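Local coordinates for endoribonuclease L-PSP/chorismate mutase-like domain-containing protein (Agrobacterium tumefaciens, PDB 3D01) that is of unknown function but belongs to the YjgF-like family of trimeric, chorismate mutase-like proteins, and may act as an endoribonuclease like some of its relatives, at residues V102-G107 and R138-A143; Q50-S55 and Q74-L79; N106-S111 and E156-V161. One frame throughout, in Å; residues are numbered along the deposited sequence.

Contact 1. Residues V102-G107 and R138-A143; sequences VIKLNG and RHARAA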
# COMPACT_ATOMS: atom_id res chain seq x y z
N VAL I 102 15.00 -2.78 -4.86
CA VAL I 102 13.54 -2.72 -5.01
C VAL I 102 12.98 -3.17 -3.66
O VAL I 102 13.13 -4.33 -3.27
CB VAL I 102 13.01 -3.60 -6.14
CG1 VAL I 102 11.45 -3.56 -6.16
CG2 VAL I 102 13.66 -3.16 -7.50
N ILE I 103 12.38 -2.24 -2.95
CA ILE I 103 11.98 -2.46 -1.57
C ILE I 103 10.65 -3.20 -1.49
O ILE I 103 10.51 -4.19 -0.74
CB ILE I 103 11.87 -1.12 -0.80
CG1 ILE I 103 13.28 -0.54 -0.57
CG2 ILE I 103 11.16 -1.34 0.58
CD1 ILE I 103 14.17 -1.44 0.28
N LYS I 104 9.71 -2.74 -2.30
CA LYS I 104 8.35 -3.31 -2.25
C LYS I 104 7.62 -3.13 -3.58
O LYS I 104 7.75 -2.11 -4.22
CB LYS I 104 7.57 -2.64 -1.10
CG LYS I 104 6.10 -3.04 -0.94
CD LYS I 104 6.02 -4.43 -0.33
CE LYS I 104 4.55 -4.81 -0.05
NZ LYS I 104 3.88 -3.87 0.94
N LEU I 105 6.87 -4.16 -3.97
CA LEU I 105 5.86 -4.04 -5.02
C LEU I 105 4.51 -4.43 -4.42
O LEU I 105 4.40 -5.45 -3.71
CB LEU I 105 6.14 -5.00 -6.19
CG LEU I 105 7.45 -4.88 -6.96
CD1 LEU I 105 7.41 -5.97 -8.05
CD2 LEU I 105 7.67 -3.50 -7.54
N ASN I 106 3.49 -3.65 -4.75
CA ASN I 106 2.09 -4.02 -4.46
C ASN I 106 1.45 -4.42 -5.79
O ASN I 106 1.31 -3.59 -6.69
CB ASN I 106 1.33 -2.88 -3.78
CG ASN I 106 1.97 -2.46 -2.47
OD1 ASN I 106 2.49 -1.34 -2.33
ND2 ASN I 106 1.93 -3.35 -1.49
N GLY I 107 1.09 -5.70 -5.91
CA GLY I 107 0.51 -6.27 -7.11
C GLY I 107 -0.99 -6.45 -6.94
O GLY I 107 -1.44 -7.25 -6.12
N ARG I 138 15.37 -8.17 -5.77
CA ARG I 138 14.57 -8.99 -4.86
C ARG I 138 13.90 -8.12 -3.82
O ARG I 138 14.53 -7.34 -3.11
CB ARG I 138 15.45 -10.08 -4.24
CG ARG I 138 15.97 -11.07 -5.28
CD ARG I 138 16.02 -12.48 -4.72
NE ARG I 138 16.82 -12.52 -3.51
CZ ARG I 138 16.76 -13.48 -2.58
NH1 ARG I 138 17.57 -13.39 -1.53
NH2 ARG I 138 15.93 -14.51 -2.68
N HIS I 139 12.58 -8.26 -3.71
CA HIS I 139 11.73 -7.27 -3.04
C HIS I 139 10.71 -7.93 -2.15
O HIS I 139 10.36 -9.12 -2.36
CB HIS I 139 10.97 -6.48 -4.10
CG HIS I 139 10.36 -7.35 -5.17
ND1 HIS I 139 11.09 -7.80 -6.26
CD2 HIS I 139 9.13 -7.91 -5.28
CE1 HIS I 139 10.33 -8.59 -6.99
NE2 HIS I 139 9.13 -8.66 -6.43
N ALA I 140 10.23 -7.16 -1.17
CA ALA I 140 9.01 -7.49 -0.41
C ALA I 140 7.80 -7.26 -1.33
O ALA I 140 7.89 -6.54 -2.35
CB ALA I 140 8.87 -6.66 0.85
N ARG I 141 6.66 -7.86 -0.98
CA ARG I 141 5.53 -7.86 -1.91
C ARG I 141 4.21 -8.07 -1.21
O ARG I 141 4.16 -8.72 -0.18
CB ARG I 141 5.69 -9.03 -2.88
CG ARG I 141 5.02 -8.89 -4.19
CD ARG I 141 5.40 -10.07 -5.13
NE ARG I 141 4.65 -11.31 -4.89
CZ ARG I 141 4.68 -12.37 -5.70
NH1 ARG I 141 5.38 -12.35 -6.80
NH2 ARG I 141 3.96 -13.44 -5.44
N ALA I 142 3.15 -7.55 -1.82
CA ALA I 142 1.79 -8.00 -1.56
C ALA I 142 1.14 -8.32 -2.91
O ALA I 142 1.44 -7.69 -3.92
CB ALA I 142 0.99 -6.96 -0.84
N ALA I 143 0.27 -9.32 -2.91
CA ALA I 143 -0.44 -9.74 -4.11
C ALA I 143 -1.89 -9.97 -3.70
O ALA I 143 -2.17 -10.79 -2.82
CB ALA I 143 0.17 -11.01 -4.67
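Leu105 and His139 meet on the helix-facing side of two parallel strands. The leucine CD1 lies over one face of the imidazole, offset toward the rim, 3.9 Å from the ring centroid. This is a CH-pi contact. CG of His139 sits between its own backbone N and carbonyl carbon (chi1 46°), which drops the ring off the sheet on its own side, where Leu105 reaches it. Val102 lies beside the histidine and points the same way, its CG1 3.6 Å from His139 CB. Ile129 of helix 118-133 packs on Val102 and Leu105, in the beta-alpha-beta unit made by strand 99-110, helix 118-133 and strand 140-146. The ring is held at both nitrogens: ND1 bonds to Gly137 O and NE2 to Ser126 OG.

On the other face Lys104 runs forward along the sheet between the two strands. Its CG is anti to the backbone N (chi1 177°), and the chain bends at chi2. CD passes 3.8 Å from Ala140 CB, and CE packs 3.5 Å from Ala142 N. Its NZ makes a salt bridge with Asp158 of the second subunit.

Four backbone hydrogen bonds join the strands. Ala140 N reaches Ile103 O at 3.0 Å. The last, from Gly107 N to Ala142 O, is 2.8 Å long and nearly straight at 168°. The chemistry is therefore two-sided. The helix-facing side mixes apolar groups with a histidine and an arginine: Arg141 bonds to Asn123 and Ser126 and makes a cation-pi contact with Tyr35 of the second subunit. The lysine face carries a charge that is paired across the subunit interface.

Contact 2. Residues Q50-S55 and Q74-L79; sequences QLPMES and QRAAEL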
# COMPACT_ATOMS: atom_id res chain seq x y z
N GLN I 50 1.25 1.24 -12.06
CA GLN I 50 1.46 1.13 -13.49
C GLN I 50 0.56 0.03 -13.98
O GLN I 50 0.38 -1.01 -13.30
CB GLN I 50 2.92 0.79 -13.79
CG GLN I 50 3.95 1.83 -13.31
CD GLN I 50 3.66 3.21 -13.82
OE1 GLN I 50 3.50 4.15 -13.02
NE2 GLN I 50 3.64 3.37 -15.14
N LEU I 51 0.07 0.23 -15.20
CA LEU I 51 -0.86 -0.65 -15.88
C LEU I 51 -0.08 -1.36 -16.97
O LEU I 51 1.07 -1.00 -17.25
CB LEU I 51 -2.00 0.19 -16.47
CG LEU I 51 -2.71 1.12 -15.48
CD1 LEU I 51 -3.83 1.94 -16.20
CD2 LEU I 51 -3.30 0.32 -14.31
N PRO I 52 -0.67 -2.41 -17.58
CA PRO I 52 0.09 -3.19 -18.57
C PRO I 52 0.12 -2.53 -19.95
O PRO I 52 -0.48 -3.04 -20.89
CB PRO I 52 -0.63 -4.56 -18.58
CG PRO I 52 -1.97 -4.30 -18.00
CD PRO I 52 -1.97 -3.01 -17.24
N MSE I 53 0.83 -1.40 -20.03
CA MSE I 53 0.90 -0.56 -21.23
C MSE I 53 1.96 -1.09 -22.18
O MSE I 53 3.11 -1.30 -21.79
CB MSE I 53 1.33 0.87 -20.87
CG MSE I 53 0.52 1.57 -19.84
SE MSE I 53 -1.32 1.62 -20.46
CE MSE I 53 -1.00 2.60 -22.12
N GLU I 54 1.56 -1.27 -23.44
CA GLU I 54 2.46 -1.69 -24.50
C GLU I 54 2.00 -0.90 -25.73
O GLU I 54 0.82 -0.93 -26.07
CB GLU I 54 2.34 -3.20 -24.74
CG GLU I 54 3.49 -3.77 -25.57
CD GLU I 54 3.52 -5.29 -25.65
OE1 GLU I 54 2.44 -5.93 -25.71
OE2 GLU I 54 4.64 -5.86 -25.69
N SER I 55 2.91 -0.14 -26.35
CA SER I 55 2.57 0.71 -27.51
C SER I 55 1.45 1.68 -27.22
O SER I 55 0.58 1.91 -28.06
CB SER I 55 2.19 -0.14 -28.71
OG SER I 55 3.21 -1.09 -28.95
N GLN I 74 0.14 -13.07 -16.20
CA GLN I 74 1.58 -12.95 -15.97
C GLN I 74 2.24 -11.98 -16.97
O GLN I 74 3.09 -11.19 -16.59
CB GLN I 74 2.25 -14.31 -16.03
CG GLN I 74 1.99 -15.13 -14.78
CD GLN I 74 2.39 -16.58 -14.89
OE1 GLN I 74 2.44 -17.15 -15.99
NE2 GLN I 74 2.69 -17.20 -13.74
N ARG I 75 1.89 -12.06 -18.24
CA ARG I 75 2.35 -11.06 -19.21
C ARG I 75 1.93 -9.66 -18.84
O ARG I 75 2.69 -8.74 -18.95
CB ARG I 75 1.77 -11.34 -20.58
CG ARG I 75 2.35 -10.45 -21.70
CD ARG I 75 3.86 -10.61 -21.88
NE ARG I 75 4.22 -12.03 -21.85
CZ ARG I 75 5.43 -12.52 -22.10
NH1 ARG I 75 6.43 -11.73 -22.46
NH2 ARG I 75 5.63 -13.84 -22.01
N ALA I 76 0.68 -9.49 -18.42
CA ALA I 76 0.26 -8.21 -17.87
C ALA I 76 1.17 -7.71 -16.74
O ALA I 76 1.59 -6.55 -16.74
CB ALA I 76 -1.22 -8.26 -17.38
N ALA I 77 1.50 -8.60 -15.79
CA ALA I 77 2.34 -8.23 -14.64
C ALA I 77 3.75 -7.78 -15.13
O ALA I 77 4.31 -6.77 -14.68
CB ALA I 77 2.44 -9.41 -13.68
N GLU I 78 4.28 -8.52 -16.09
CA GLU I 78 5.58 -8.20 -16.75
C GLU I 78 5.54 -6.81 -17.34
O GLU I 78 6.46 -6.02 -17.11
CB GLU I 78 5.88 -9.21 -17.84
CG GLU I 78 6.34 -10.60 -17.35
CD GLU I 78 6.45 -11.66 -18.46
OE1 GLU I 78 5.78 -11.58 -19.52
OE2 GLU I 78 7.23 -12.62 -18.26
N LEU I 79 4.47 -6.50 -18.08
CA LEU I 79 4.28 -5.17 -18.66
C LEU I 79 4.19 -4.05 -17.60
O LEU I 79 4.79 -2.97 -17.75
CB LEU I 79 3.09 -5.15 -19.61
CG LEU I 79 3.27 -5.85 -20.97
CD1 LEU I 79 1.94 -5.84 -21.70
CD2 LEU I 79 4.41 -5.24 -21.82
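Pro52 and Leu79 form the centre of this contact. CB of Leu79 lies 3.7 Å from Pro52 CA and 3.9 Å from Pro52 CB. The proline also meets Ala76, one helical turn earlier, with its CB 3.9 Å from the alanine CB. The same proline CB comes 3.5 Å from Ala76 O, so the pyrrolidine ring rests on both the side chain and the backbone of the helix.

Glu54 crosses the end of Leu79 at about a right angle. Its CG is anti to the backbone N (chi1 -164°), and the chain beyond is extended. This brings CD to 3.9 Å from Leu79 CD2, a van der Waals contact of the carboxylate end with the leucine methyl.

Pro52 is the centre of an inverse gamma turn. Met53 N closes it by bonding to Leu51 O at 2.8 Å. The chain turns here, with the proline against the helix. Met53 is modelled as selenomethionine, and its side chain starts away from the helix segment and packs on Asn83 and Ile58.

Helix 70-91 thus lies against the end of strand 44-54. Ala76 also touches Val155 at the start of strand 155-163, and Leu51 packs on Glu156 of that strand and on Ile58 of strand 57-58.

Contact 3. Residues N106-S111 and E156-V161; sequences NGFVAS and EIDAIV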
# COMPACT_ATOMS: atom_id res chain seq x y z
N ASN I 106 3.49 -3.65 -4.75
CA ASN I 106 2.09 -4.02 -4.46
C ASN I 106 1.45 -4.42 -5.79
O ASN I 106 1.31 -3.59 -6.69
CB ASN I 106 1.33 -2.88 -3.78
CG ASN I 106 1.97 -2.46 -2.47
OD1 ASN I 106 2.49 -1.34 -2.33
ND2 ASN I 106 1.93 -3.35 -1.49
N GLY I 107 1.09 -5.70 -5.91
CA GLY I 107 0.51 -6.27 -7.11
C GLY I 107 -0.99 -6.45 -6.94
O GLY I 107 -1.44 -7.25 -6.12
N PHE I 108 -1.74 -5.67 -7.73
CA PHE I 108 -3.18 -5.68 -7.70
C PHE I 108 -3.68 -6.40 -8.93
O PHE I 108 -3.42 -5.96 -10.04
CB PHE I 108 -3.71 -4.24 -7.71
CG PHE I 108 -3.08 -3.35 -6.69
CD1 PHE I 108 -3.25 -3.59 -5.36
CD2 PHE I 108 -2.34 -2.25 -7.08
CE1 PHE I 108 -2.67 -2.77 -4.41
CE2 PHE I 108 -1.76 -1.42 -6.13
CZ PHE I 108 -1.94 -1.66 -4.82
N VAL I 109 -4.41 -7.50 -8.74
CA VAL I 109 -4.87 -8.36 -9.84
C VAL I 109 -6.42 -8.36 -9.92
O VAL I 109 -7.07 -8.79 -8.96
CB VAL I 109 -4.37 -9.80 -9.65
CG1 VAL I 109 -4.82 -10.69 -10.82
CG2 VAL I 109 -2.84 -9.82 -9.41
N ALA I 110 -6.96 -7.90 -11.03
CA ALA I 110 -8.43 -7.83 -11.20
C ALA I 110 -8.88 -9.30 -11.30
O ALA I 110 -8.38 -10.07 -12.15
CB ALA I 110 -8.82 -6.98 -12.46
N SER I 111 -9.74 -9.72 -10.36
CA SER I 111 -10.00 -11.15 -10.16
C SER I 111 -11.48 -11.43 -9.96
O SER I 111 -12.16 -10.68 -9.27
CB SER I 111 -9.29 -11.68 -8.89
OG SER I 111 -7.90 -11.45 -8.90
N GLU I 156 -2.37 -4.05 -11.97
CA GLU I 156 -1.73 -2.77 -11.69
C GLU I 156 -0.72 -3.00 -10.55
O GLU I 156 -0.97 -3.74 -9.58
CB GLU I 156 -2.76 -1.74 -11.25
CG GLU I 156 -2.19 -0.40 -10.85
CD GLU I 156 -3.26 0.54 -10.22
OE1 GLU I 156 -4.47 0.36 -10.48
OE2 GLU I 156 -2.90 1.45 -9.43
N ILE I 157 0.43 -2.36 -10.67
CA ILE I 157 1.53 -2.64 -9.74
C ILE I 157 2.24 -1.33 -9.45
O ILE I 157 2.64 -0.63 -10.38
CB ILE I 157 2.58 -3.66 -10.30
CG1 ILE I 157 1.96 -4.99 -10.80
CG2 ILE I 157 3.66 -3.98 -9.22
CD1 ILE I 157 3.02 -6.07 -11.20
N ASP I 158 2.37 -1.01 -8.17
CA ASP I 158 3.15 0.13 -7.73
C ASP I 158 4.44 -0.37 -7.05
O ASP I 158 4.64 -1.59 -6.87
CB ASP I 158 2.33 1.12 -6.89
CG ASP I 158 2.02 0.64 -5.48
OD1 ASP I 158 2.71 -0.26 -4.92
OD2 ASP I 158 1.06 1.21 -4.93
N ALA I 159 5.33 0.57 -6.72
CA ALA I 159 6.63 0.18 -6.21
C ALA I 159 7.25 1.26 -5.33
O ALA I 159 6.97 2.44 -5.48
CB ALA I 159 7.58 -0.14 -7.35
N ILE I 160 8.08 0.80 -4.41
CA ILE I 160 8.97 1.65 -3.64
C ILE I 160 10.39 1.10 -3.89
O ILE I 160 10.65 -0.11 -3.76
CB ILE I 160 8.67 1.60 -2.14
CG1 ILE I 160 7.22 1.98 -1.84
CG2 ILE I 160 9.70 2.42 -1.36
CD1 ILE I 160 6.77 1.57 -0.45
N VAL I 161 11.29 2.00 -4.27
CA VAL I 161 12.63 1.62 -4.68
C VAL I 161 13.62 2.53 -3.91
O VAL I 161 13.44 3.74 -3.81
CB VAL I 161 12.80 1.81 -6.21
CG1 VAL I 161 14.21 1.45 -6.64
CG2 VAL I 161 11.72 1.05 -7.03
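Residues 106-110 and 156-161 run antiparallel at 171°, with Asn106-Asp158 and Phe108-Glu156 as hydrogen-bonded pairs and Gly107-Ile157 as the non-hydrogen-bonded pair between them. They are neighbouring strands of the mixed sheet of the YjgF-like, chorismate mutase-like fold. Each hydrogen-bonded pair has two backbone bonds. Those at Phe108 and Glu156 are the shorter, with Phe108 N to Glu156 O at 2.8 Å. Asn106 N to Asp158 O is 3.2 Å, and the return bond is as long.

Phe108, Glu156 and Asp158 share one face of the sheet. CG of Phe108 is anti to the carbonyl carbon (chi1 -50°), which sends the ring back along its own strand. Its CD2 comes 3.2 Å from Glu156 O, which points across from the neighbour. Asn106 O lies over one ring face, offset toward the rim. Asp158 OD2 sits at the ring edge, 4.0 Å from Phe108 CE2, with the ring and carboxylate planes 83° apart. The same oxygen makes a salt bridge with Lys104 of the third subunit, so this face belongs to the trimer interface. Val144 of that subunit packs on both Phe108 and Glu156.

On the other face Gly107 has no side chain, and Ile157 lies beside it. Its CG1 lies 4.2 Å from Gly107 CA, while its CG2 is 3.5 Å from Asn106 O.

Contacts 1 and 3 are buried and share strand 99-110, one along each edge: a parallel partner in contact 1, an antiparallel one in contact 3. They meet at Asn106 and Gly107. A classic beta bulge, where Ile103 and Lys104 both face Ile160, also joins them. Both depend on backbone hydrogen bonds, and each supplies one half of the Lys104-Asp158 salt bridge repeated between subunits. Contact 2 is only partly buried. It sets a helix against a loop and short strand, mainly by van der Waals contact, away from the other chains. It meets contact 3 by packing on Glu156 and Ile157 and by a probable hydrogen bond from Gln50 N to Ile157 O. Contacts 1 and 2 do not touch.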